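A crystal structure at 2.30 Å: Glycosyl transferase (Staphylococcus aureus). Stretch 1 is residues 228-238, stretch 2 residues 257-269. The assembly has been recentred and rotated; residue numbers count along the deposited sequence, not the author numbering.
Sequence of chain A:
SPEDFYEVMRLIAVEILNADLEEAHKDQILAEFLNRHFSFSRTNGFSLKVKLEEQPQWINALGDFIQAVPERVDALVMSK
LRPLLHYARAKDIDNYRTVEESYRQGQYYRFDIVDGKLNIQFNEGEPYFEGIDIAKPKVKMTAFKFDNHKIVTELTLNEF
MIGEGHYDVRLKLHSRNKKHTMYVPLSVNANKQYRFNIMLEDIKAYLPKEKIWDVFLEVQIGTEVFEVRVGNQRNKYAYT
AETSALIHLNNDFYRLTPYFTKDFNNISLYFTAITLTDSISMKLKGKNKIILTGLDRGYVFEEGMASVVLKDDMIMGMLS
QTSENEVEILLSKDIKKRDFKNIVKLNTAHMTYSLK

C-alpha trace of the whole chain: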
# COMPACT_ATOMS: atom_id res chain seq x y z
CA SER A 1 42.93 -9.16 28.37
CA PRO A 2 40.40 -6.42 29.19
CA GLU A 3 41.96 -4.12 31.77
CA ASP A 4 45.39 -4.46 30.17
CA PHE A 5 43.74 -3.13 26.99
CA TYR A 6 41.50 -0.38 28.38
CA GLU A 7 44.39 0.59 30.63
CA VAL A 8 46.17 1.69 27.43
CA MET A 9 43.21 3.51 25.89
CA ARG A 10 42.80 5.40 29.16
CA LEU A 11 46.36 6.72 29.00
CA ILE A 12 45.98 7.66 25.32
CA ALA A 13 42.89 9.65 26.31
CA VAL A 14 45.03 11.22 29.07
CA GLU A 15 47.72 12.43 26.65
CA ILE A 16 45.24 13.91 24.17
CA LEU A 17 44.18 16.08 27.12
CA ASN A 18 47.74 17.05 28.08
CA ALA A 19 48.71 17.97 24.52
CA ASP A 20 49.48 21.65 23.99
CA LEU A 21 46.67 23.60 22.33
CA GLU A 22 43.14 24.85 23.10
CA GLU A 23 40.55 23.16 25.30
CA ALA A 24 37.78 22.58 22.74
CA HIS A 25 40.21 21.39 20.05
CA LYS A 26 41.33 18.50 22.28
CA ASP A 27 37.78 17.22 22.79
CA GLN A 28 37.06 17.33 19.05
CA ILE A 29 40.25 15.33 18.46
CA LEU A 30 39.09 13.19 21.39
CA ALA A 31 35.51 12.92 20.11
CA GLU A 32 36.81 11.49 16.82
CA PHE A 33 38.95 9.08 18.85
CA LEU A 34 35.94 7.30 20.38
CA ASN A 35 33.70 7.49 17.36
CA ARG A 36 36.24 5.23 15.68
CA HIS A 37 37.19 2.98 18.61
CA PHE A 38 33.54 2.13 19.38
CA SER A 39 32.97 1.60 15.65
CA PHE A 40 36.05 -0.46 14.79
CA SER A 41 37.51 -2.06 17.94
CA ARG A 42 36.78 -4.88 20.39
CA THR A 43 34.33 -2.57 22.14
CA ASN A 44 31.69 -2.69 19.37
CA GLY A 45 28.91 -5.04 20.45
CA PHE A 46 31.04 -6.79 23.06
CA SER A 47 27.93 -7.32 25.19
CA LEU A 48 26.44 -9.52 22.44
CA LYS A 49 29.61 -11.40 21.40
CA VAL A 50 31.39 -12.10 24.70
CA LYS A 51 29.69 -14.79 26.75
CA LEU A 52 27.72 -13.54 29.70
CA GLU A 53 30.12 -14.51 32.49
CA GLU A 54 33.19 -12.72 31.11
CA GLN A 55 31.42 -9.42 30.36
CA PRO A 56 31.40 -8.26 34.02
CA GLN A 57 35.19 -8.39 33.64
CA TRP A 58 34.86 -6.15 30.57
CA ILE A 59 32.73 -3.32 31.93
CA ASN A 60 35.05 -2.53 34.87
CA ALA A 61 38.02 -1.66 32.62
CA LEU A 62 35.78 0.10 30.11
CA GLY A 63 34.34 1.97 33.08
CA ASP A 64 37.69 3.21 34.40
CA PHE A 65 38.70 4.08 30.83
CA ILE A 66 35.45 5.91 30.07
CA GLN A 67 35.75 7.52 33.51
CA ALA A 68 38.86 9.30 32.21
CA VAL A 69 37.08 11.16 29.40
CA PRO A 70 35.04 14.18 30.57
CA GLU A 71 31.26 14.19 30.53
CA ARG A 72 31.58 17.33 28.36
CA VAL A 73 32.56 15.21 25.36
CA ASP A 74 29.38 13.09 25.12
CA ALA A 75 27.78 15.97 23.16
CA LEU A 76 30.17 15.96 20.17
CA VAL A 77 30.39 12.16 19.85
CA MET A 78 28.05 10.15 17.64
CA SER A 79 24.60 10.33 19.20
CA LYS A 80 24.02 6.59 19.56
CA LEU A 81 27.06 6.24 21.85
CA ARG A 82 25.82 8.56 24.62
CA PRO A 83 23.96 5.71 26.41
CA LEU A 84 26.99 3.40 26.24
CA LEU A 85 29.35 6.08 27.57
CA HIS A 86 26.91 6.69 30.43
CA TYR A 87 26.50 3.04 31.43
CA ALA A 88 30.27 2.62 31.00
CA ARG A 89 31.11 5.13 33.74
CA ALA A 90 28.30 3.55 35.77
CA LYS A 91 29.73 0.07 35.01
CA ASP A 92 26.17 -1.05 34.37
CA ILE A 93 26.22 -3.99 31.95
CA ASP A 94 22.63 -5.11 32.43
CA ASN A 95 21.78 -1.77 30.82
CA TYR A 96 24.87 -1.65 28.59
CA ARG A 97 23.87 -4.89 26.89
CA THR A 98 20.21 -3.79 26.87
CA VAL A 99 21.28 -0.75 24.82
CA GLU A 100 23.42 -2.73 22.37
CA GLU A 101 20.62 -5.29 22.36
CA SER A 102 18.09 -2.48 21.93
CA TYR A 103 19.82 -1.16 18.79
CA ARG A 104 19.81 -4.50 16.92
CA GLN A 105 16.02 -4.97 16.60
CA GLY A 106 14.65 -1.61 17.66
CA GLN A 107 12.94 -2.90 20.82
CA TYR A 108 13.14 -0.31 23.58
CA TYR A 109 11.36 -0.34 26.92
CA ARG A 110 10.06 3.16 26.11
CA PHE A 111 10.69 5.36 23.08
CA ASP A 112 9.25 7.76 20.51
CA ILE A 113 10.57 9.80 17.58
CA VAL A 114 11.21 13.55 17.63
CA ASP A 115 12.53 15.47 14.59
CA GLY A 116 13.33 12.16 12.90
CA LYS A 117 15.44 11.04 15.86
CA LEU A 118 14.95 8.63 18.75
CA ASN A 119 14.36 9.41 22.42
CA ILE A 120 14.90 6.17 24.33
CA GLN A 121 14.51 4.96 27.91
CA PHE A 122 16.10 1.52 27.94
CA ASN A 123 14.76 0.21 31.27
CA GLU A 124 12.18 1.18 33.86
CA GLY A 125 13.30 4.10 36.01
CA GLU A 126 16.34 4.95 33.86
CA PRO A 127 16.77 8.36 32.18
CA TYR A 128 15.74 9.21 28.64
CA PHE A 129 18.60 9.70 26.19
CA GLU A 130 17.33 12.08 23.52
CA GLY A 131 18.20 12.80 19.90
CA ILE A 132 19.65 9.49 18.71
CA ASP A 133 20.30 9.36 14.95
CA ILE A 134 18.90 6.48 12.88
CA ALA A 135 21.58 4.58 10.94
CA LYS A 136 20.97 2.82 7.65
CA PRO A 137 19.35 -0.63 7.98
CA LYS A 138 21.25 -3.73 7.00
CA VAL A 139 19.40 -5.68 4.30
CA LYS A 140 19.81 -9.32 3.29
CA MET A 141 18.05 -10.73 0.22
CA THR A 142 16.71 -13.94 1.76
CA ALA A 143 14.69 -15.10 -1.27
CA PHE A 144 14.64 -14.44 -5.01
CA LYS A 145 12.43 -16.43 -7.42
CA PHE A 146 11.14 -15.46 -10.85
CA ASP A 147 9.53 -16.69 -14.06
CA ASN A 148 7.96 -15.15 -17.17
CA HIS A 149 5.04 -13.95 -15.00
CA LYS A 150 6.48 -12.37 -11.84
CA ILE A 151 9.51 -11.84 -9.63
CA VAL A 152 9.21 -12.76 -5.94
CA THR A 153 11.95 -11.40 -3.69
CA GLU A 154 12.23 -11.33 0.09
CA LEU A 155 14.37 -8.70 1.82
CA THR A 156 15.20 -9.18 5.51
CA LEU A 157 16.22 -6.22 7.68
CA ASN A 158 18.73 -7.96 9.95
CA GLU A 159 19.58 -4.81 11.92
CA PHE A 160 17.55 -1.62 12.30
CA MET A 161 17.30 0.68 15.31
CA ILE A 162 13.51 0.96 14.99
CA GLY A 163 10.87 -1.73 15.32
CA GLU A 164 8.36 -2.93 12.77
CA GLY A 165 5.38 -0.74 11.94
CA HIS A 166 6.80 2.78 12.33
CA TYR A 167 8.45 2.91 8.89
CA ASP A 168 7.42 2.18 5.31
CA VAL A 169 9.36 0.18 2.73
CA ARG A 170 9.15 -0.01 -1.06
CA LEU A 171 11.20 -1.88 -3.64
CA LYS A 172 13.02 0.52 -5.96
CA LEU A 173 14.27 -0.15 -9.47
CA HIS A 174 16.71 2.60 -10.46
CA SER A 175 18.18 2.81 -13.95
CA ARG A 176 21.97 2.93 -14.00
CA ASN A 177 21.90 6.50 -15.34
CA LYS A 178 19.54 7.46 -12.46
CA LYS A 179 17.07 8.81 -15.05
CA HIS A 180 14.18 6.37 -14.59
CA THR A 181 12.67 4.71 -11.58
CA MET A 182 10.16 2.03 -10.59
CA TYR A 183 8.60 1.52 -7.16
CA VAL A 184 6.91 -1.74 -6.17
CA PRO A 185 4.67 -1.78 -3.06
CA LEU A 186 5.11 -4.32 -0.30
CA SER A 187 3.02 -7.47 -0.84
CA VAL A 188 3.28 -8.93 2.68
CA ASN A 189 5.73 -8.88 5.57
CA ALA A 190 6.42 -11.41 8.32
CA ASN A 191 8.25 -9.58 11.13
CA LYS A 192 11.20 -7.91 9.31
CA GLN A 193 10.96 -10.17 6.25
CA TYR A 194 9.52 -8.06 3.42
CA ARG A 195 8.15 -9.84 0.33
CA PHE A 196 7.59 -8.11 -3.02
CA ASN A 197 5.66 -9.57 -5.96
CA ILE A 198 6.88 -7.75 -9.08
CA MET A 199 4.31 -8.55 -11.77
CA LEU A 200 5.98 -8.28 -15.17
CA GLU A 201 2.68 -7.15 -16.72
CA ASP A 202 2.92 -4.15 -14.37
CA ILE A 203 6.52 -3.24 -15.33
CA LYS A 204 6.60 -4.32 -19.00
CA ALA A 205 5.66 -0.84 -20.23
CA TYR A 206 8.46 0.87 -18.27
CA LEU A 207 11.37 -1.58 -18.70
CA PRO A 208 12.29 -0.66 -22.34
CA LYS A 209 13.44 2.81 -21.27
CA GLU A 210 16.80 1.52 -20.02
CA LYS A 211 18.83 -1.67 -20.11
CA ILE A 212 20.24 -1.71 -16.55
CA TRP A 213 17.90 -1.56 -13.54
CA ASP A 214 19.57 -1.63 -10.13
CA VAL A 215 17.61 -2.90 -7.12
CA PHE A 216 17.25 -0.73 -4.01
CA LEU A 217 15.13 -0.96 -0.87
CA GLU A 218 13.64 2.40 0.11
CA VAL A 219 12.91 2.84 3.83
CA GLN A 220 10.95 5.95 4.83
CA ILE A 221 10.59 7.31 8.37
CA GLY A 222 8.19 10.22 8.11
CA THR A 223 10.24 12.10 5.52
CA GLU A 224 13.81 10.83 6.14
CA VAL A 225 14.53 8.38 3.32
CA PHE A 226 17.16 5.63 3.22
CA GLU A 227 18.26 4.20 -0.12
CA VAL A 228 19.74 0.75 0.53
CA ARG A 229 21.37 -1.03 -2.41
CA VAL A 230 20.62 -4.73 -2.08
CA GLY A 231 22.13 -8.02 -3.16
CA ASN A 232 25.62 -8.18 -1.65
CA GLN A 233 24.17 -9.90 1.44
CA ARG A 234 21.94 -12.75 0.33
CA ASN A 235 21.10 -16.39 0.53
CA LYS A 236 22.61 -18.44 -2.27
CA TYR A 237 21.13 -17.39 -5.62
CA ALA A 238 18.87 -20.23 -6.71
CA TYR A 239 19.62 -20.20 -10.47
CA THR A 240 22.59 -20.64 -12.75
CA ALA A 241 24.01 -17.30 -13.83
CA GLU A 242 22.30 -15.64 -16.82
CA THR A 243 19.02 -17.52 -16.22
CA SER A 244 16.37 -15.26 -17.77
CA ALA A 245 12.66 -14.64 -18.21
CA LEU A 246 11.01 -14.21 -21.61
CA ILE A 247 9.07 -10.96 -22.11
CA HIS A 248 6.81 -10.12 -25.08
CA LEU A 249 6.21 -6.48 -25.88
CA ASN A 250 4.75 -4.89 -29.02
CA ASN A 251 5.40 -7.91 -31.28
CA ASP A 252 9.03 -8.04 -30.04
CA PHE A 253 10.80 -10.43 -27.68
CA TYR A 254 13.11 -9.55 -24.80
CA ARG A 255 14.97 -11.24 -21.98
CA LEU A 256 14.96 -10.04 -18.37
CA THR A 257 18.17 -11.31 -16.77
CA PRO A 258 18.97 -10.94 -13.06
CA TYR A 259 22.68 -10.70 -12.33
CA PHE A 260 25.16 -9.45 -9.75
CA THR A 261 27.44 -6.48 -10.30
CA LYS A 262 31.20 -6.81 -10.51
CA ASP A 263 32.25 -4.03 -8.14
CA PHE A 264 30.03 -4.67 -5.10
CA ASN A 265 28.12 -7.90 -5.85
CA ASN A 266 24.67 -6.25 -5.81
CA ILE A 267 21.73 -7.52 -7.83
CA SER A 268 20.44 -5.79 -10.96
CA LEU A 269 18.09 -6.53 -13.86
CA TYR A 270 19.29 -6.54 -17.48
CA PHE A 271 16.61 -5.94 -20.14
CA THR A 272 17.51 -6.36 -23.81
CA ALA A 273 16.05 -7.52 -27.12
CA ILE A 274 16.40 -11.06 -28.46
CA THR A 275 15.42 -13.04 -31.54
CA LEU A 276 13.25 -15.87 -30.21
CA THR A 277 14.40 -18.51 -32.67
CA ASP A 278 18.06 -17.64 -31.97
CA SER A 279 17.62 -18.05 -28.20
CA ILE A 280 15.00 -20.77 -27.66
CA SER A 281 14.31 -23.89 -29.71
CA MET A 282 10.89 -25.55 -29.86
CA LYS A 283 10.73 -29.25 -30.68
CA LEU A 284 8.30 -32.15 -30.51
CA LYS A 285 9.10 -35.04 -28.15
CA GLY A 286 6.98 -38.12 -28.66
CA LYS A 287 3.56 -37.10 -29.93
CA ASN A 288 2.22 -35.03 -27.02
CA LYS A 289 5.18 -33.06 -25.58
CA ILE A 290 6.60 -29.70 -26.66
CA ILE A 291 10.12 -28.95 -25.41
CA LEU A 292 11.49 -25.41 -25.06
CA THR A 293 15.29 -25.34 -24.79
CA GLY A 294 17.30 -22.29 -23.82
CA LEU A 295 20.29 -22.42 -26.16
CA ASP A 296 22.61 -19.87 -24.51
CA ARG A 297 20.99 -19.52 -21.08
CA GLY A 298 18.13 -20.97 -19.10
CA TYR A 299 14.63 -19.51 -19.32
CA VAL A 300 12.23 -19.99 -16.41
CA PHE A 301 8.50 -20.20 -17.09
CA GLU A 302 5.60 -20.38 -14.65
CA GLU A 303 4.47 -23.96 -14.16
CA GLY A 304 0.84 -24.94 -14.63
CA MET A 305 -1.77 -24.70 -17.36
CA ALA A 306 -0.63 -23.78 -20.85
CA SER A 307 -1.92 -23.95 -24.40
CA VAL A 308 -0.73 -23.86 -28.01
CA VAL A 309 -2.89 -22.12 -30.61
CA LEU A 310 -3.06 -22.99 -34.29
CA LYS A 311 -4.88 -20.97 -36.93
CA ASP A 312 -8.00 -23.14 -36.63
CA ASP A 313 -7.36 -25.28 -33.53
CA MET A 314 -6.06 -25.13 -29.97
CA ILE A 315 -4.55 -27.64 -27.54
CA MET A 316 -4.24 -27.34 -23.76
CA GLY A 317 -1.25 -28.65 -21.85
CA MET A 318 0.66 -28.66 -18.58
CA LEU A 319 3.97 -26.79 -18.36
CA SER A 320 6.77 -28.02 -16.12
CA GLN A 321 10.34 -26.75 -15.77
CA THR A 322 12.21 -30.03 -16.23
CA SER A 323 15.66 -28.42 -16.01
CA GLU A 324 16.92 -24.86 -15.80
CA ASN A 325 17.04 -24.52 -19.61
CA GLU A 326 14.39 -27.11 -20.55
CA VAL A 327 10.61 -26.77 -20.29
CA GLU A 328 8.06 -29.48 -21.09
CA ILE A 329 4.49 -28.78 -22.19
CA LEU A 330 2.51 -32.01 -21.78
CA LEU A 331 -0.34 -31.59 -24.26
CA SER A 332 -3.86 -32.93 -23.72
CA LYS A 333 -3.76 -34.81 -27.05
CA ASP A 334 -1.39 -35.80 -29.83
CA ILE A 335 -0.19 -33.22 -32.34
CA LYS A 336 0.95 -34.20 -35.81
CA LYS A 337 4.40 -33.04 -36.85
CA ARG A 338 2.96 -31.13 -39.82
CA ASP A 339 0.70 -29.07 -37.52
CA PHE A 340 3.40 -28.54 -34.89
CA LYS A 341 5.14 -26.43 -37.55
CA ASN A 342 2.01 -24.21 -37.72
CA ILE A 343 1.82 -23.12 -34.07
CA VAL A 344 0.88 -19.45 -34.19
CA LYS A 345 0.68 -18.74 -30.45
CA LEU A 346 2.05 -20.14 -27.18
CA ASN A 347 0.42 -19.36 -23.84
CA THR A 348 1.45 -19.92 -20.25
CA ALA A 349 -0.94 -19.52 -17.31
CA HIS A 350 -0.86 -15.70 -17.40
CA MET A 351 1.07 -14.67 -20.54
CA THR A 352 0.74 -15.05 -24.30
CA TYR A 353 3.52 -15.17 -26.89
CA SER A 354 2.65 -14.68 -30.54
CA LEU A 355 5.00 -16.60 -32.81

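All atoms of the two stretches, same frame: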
# COMPACT_ATOMS: atom_id res chain seq x y z
N VAL A 228 18.85 1.86 0.22
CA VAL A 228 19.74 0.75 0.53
C VAL A 228 19.87 -0.11 -0.72
O VAL A 228 18.89 -0.72 -1.17
CB VAL A 228 19.25 -0.08 1.72
CG1 VAL A 228 20.22 -1.24 1.98
CG2 VAL A 228 19.13 0.80 2.95
N ARG A 229 21.09 -0.15 -1.28
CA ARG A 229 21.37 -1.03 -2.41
C ARG A 229 21.46 -2.46 -1.91
O ARG A 229 22.09 -2.73 -0.88
CB ARG A 229 22.67 -0.59 -3.10
CG ARG A 229 23.06 -1.40 -4.33
CD ARG A 229 22.48 -0.74 -5.57
NE ARG A 229 22.98 -1.30 -6.81
CZ ARG A 229 22.52 -2.42 -7.36
NH1 ARG A 229 21.57 -3.12 -6.76
NH2 ARG A 229 23.03 -2.87 -8.51
N VAL A 230 20.80 -3.38 -2.61
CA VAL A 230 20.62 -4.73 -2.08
C VAL A 230 21.26 -5.76 -3.00
O VAL A 230 21.43 -5.54 -4.21
CB VAL A 230 19.12 -5.06 -1.87
CG1 VAL A 230 18.48 -4.05 -0.93
CG2 VAL A 230 18.39 -5.11 -3.19
N GLY A 231 21.62 -6.89 -2.41
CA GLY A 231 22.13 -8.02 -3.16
C GLY A 231 23.43 -8.58 -2.61
O GLY A 231 23.64 -9.80 -2.67
N ASN A 232 24.30 -7.72 -2.08
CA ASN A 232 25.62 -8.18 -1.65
C ASN A 232 25.55 -9.06 -0.41
O ASN A 232 26.46 -9.88 -0.19
CB ASN A 232 26.55 -6.97 -1.40
CG ASN A 232 26.11 -6.12 -0.23
OD1 ASN A 232 26.63 -6.26 0.88
ND2 ASN A 232 25.17 -5.21 -0.46
N GLN A 233 24.50 -8.93 0.40
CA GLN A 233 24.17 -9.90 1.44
C GLN A 233 22.93 -10.65 0.98
O GLN A 233 21.90 -10.04 0.70
CB GLN A 233 23.94 -9.22 2.79
CG GLN A 233 25.14 -8.46 3.32
CD GLN A 233 26.39 -9.33 3.39
OE1 GLN A 233 26.35 -10.46 3.90
NE2 GLN A 233 27.50 -8.83 2.86
N ARG A 234 23.04 -11.97 0.89
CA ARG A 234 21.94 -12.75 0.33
C ARG A 234 22.13 -14.22 0.68
O ARG A 234 23.23 -14.67 0.97
CB ARG A 234 21.86 -12.58 -1.19
CG ARG A 234 23.10 -13.08 -1.92
CD ARG A 234 22.93 -12.97 -3.42
NE ARG A 234 24.11 -13.41 -4.15
CZ ARG A 234 25.10 -12.62 -4.53
NH1 ARG A 234 25.07 -11.32 -4.24
NH2 ARG A 234 26.13 -13.11 -5.20
N ASN A 235 21.02 -14.95 0.64
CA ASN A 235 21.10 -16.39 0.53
C ASN A 235 21.59 -16.76 -0.86
O ASN A 235 21.55 -15.95 -1.79
CB ASN A 235 19.75 -17.05 0.82
CG ASN A 235 19.42 -17.07 2.30
OD1 ASN A 235 20.30 -17.16 3.15
ND2 ASN A 235 18.13 -17.01 2.62
N LYS A 236 22.05 -18.00 -1.01
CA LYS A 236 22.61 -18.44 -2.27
C LYS A 236 21.59 -18.28 -3.40
O LYS A 236 20.45 -18.74 -3.28
CB LYS A 236 23.08 -19.89 -2.17
CG LYS A 236 23.97 -20.34 -3.32
CD LYS A 236 24.29 -21.83 -3.22
CE LYS A 236 25.31 -22.25 -4.27
NZ LYS A 236 25.71 -23.68 -4.12
N TYR A 237 22.00 -17.59 -4.46
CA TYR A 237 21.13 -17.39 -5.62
C TYR A 237 20.73 -18.73 -6.21
O TYR A 237 21.58 -19.61 -6.42
CB TYR A 237 21.85 -16.53 -6.66
CG TYR A 237 21.02 -16.13 -7.86
CD1 TYR A 237 19.88 -15.35 -7.73
CD2 TYR A 237 21.40 -16.52 -9.14
CE1 TYR A 237 19.13 -14.97 -8.83
CE2 TYR A 237 20.66 -16.14 -10.25
CZ TYR A 237 19.53 -15.37 -10.09
OH TYR A 237 18.80 -15.01 -11.19
N ALA A 238 19.43 -18.90 -6.46
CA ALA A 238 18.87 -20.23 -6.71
C ALA A 238 19.02 -20.69 -8.15
O ALA A 238 18.68 -21.84 -8.44
CB ALA A 238 17.39 -20.24 -6.31
N THR A 257 17.11 -10.47 -17.33
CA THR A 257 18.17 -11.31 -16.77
C THR A 257 18.65 -10.73 -15.45
O THR A 257 19.31 -9.67 -15.45
CB THR A 257 19.35 -11.41 -17.75
OG1 THR A 257 18.88 -11.90 -19.02
CG2 THR A 257 20.42 -12.36 -17.21
N PRO A 258 18.33 -11.34 -14.31
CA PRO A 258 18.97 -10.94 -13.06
C PRO A 258 20.45 -11.29 -13.09
O PRO A 258 20.86 -12.29 -13.68
CB PRO A 258 18.23 -11.76 -11.99
CG PRO A 258 16.94 -12.17 -12.64
CD PRO A 258 17.27 -12.34 -14.10
N TYR A 259 21.25 -10.45 -12.44
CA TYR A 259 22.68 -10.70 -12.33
C TYR A 259 23.22 -9.85 -11.20
O TYR A 259 22.53 -8.99 -10.65
CB TYR A 259 23.41 -10.40 -13.65
CG TYR A 259 23.41 -8.92 -13.99
CD1 TYR A 259 22.27 -8.31 -14.48
CD2 TYR A 259 24.55 -8.15 -13.82
CE1 TYR A 259 22.25 -6.95 -14.79
CE2 TYR A 259 24.54 -6.79 -14.13
CZ TYR A 259 23.40 -6.20 -14.61
OH TYR A 259 23.41 -4.85 -14.91
N PHE A 260 24.49 -10.09 -10.87
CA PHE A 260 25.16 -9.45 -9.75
C PHE A 260 26.33 -8.64 -10.27
O PHE A 260 27.10 -9.11 -11.12
CB PHE A 260 25.60 -10.49 -8.73
CG PHE A 260 24.46 -11.28 -8.16
CD1 PHE A 260 23.71 -10.78 -7.10
CD2 PHE A 260 24.11 -12.51 -8.69
CE1 PHE A 260 22.65 -11.49 -6.58
CE2 PHE A 260 23.05 -13.23 -8.17
CZ PHE A 260 22.32 -12.73 -7.11
N THR A 261 26.47 -7.42 -9.76
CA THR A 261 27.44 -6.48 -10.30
C THR A 261 28.86 -6.87 -9.89
O THR A 261 29.09 -7.54 -8.88
CB THR A 261 27.13 -5.06 -9.83
OG1 THR A 261 27.13 -5.01 -8.40
CG2 THR A 261 25.78 -4.61 -10.37
N LYS A 262 29.81 -6.42 -10.70
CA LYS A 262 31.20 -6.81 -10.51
C LYS A 262 31.83 -6.11 -9.32
O LYS A 262 32.59 -6.73 -8.56
CB LYS A 262 31.99 -6.49 -11.78
CG LYS A 262 33.30 -7.24 -11.88
CD LYS A 262 33.03 -8.73 -11.80
CE LYS A 262 34.30 -9.53 -11.86
NZ LYS A 262 34.07 -10.92 -11.38
N ASP A 263 31.53 -4.82 -9.13
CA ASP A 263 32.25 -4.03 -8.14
C ASP A 263 31.82 -4.35 -6.72
O ASP A 263 32.67 -4.47 -5.83
CB ASP A 263 32.09 -2.54 -8.43
CG ASP A 263 30.64 -2.13 -8.63
OD1 ASP A 263 29.73 -2.91 -8.29
OD2 ASP A 263 30.42 -1.00 -9.12
N PHE A 264 30.51 -4.49 -6.47
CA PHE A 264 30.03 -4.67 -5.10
C PHE A 264 29.04 -5.82 -4.95
O PHE A 264 28.42 -5.94 -3.89
CB PHE A 264 29.40 -3.37 -4.57
CG PHE A 264 30.35 -2.22 -4.53
CD1 PHE A 264 31.35 -2.17 -3.58
CD2 PHE A 264 30.27 -1.20 -5.46
CE1 PHE A 264 32.25 -1.11 -3.54
CE2 PHE A 264 31.16 -0.14 -5.44
CZ PHE A 264 32.14 -0.10 -4.48
N ASN A 265 28.87 -6.65 -5.98
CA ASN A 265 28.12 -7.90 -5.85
C ASN A 265 26.65 -7.65 -5.51
O ASN A 265 26.02 -8.44 -4.80
CB ASN A 265 28.78 -8.81 -4.81
CG ASN A 265 28.40 -10.27 -4.98
OD1 ASN A 265 28.01 -10.70 -6.06
ND2 ASN A 265 28.51 -11.03 -3.90
N ASN A 266 26.08 -6.55 -6.00
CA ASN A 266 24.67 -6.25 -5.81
C ASN A 266 23.87 -6.72 -7.02
O ASN A 266 24.40 -6.90 -8.11
CB ASN A 266 24.46 -4.75 -5.59
CG ASN A 266 25.03 -4.27 -4.28
OD1 ASN A 266 26.00 -3.51 -4.25
ND2 ASN A 266 24.46 -4.73 -3.18
N ILE A 267 22.57 -6.90 -6.81
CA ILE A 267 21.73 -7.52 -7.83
C ILE A 267 21.09 -6.44 -8.69
O ILE A 267 20.66 -5.39 -8.20
CB ILE A 267 20.67 -8.44 -7.19
CG1 ILE A 267 19.92 -9.22 -8.26
CG2 ILE A 267 19.71 -7.64 -6.31
CD1 ILE A 267 19.08 -10.35 -7.71
N SER A 268 21.05 -6.70 -10.00
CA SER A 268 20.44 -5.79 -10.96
C SER A 268 19.66 -6.60 -11.99
O SER A 268 19.74 -7.83 -12.02
CB SER A 268 21.50 -4.92 -11.64
OG SER A 268 22.18 -4.11 -10.70
N LEU A 269 18.89 -5.91 -12.82
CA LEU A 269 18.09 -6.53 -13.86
C LEU A 269 18.52 -5.99 -15.22
O LEU A 269 18.51 -4.77 -15.44
CB LEU A 269 16.60 -6.28 -13.64
CG LEU A 269 16.08 -6.58 -12.23
CD1 LEU A 269 14.58 -6.35 -12.13
CD2 LEU A 269 16.43 -8.01 -11.83
O HOH W 1 29.33 -10.13 -0.93
O HOH W 2 20.12 -15.09 -13.53

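A recurring principle of protein packing is that an aromatic ring can serve apolar and cationic neighbours at once, using its edge for one and its face for the other. The contact between residues 228-238 and 257-269, which buries 632 Å², illustrates it well. At its centre lies Phe260, on a strand that pairs with 267-269. Its CB points toward the other stretch and, with chi1 in the m well, its edge meets the face of Tyr237. The planes stand at 85°, the centroids are 5.0 Å apart, and Phe260 CE2 approaches Tyr237 CG to 3.6 Å. Pro258, two residues back on the same strand, extends this apolar surface: its CB lies 4.3 Å from Tyr237 CZ. A smaller apolar contact joins Val230 CG2 to Ile267 CG2 at 4.2 Å.

The face of Phe260 is given to Arg234. The guanidinium lies flat on the ring, with planes at 21° and CZ of Arg234 3.6 Å from the centroid of Phe260, so the charge sits over the pi cloud while the N-H groups remain free to bond near their own plane. Arg234 NH2 donates to Asn265 OD1 (3.2 Å), and Arg234 NH1 makes a weak bond to Asn265 O (3.1 Å). Within its own stretch, Arg234 NH1 also donates to Gly231 O at 2.6 Å, tying the side chain to the turn that precedes it.

The nearest CA-to-CA approach of the two stretches is at Gly231, whose CA is 4.1 Å from Asn266 CA. Glycine is required twice over: a CB would fall 2.3 Å from Ile267 N, and at phi/psi of 130/-35 it would also jam against the preceding carbonyl. The close approach accompanies a backbone hydrogen bond from Ile267 N to Val230 O (3.1 Å, 167°). Next to it, Asn232 CA makes a C-H...O contact with Asn265 O at 3.2 Å.

Arg229 forms another polar anchor. Its CB points sideways, but the long side chain brings its end nearer, passing Asn266, whose CB lies over one guanidinium face. At the edge, Arg229 NH1 donates to Ile267 O (2.8 Å, 171°), and NH2 of Arg229 makes a weak bond to Ser268 OG (2.7 Å).

Water also bridges the stretches. One molecule donates to Asn232 O (3.0 Å) and accepts from Asn265 ND2 (3.2 Å); another accepts from Tyr237 OH (2.7 Å) and donates to Pro258 O (2.9 Å), so the tyrosine packs through its ring and bonds through its hydroxyl.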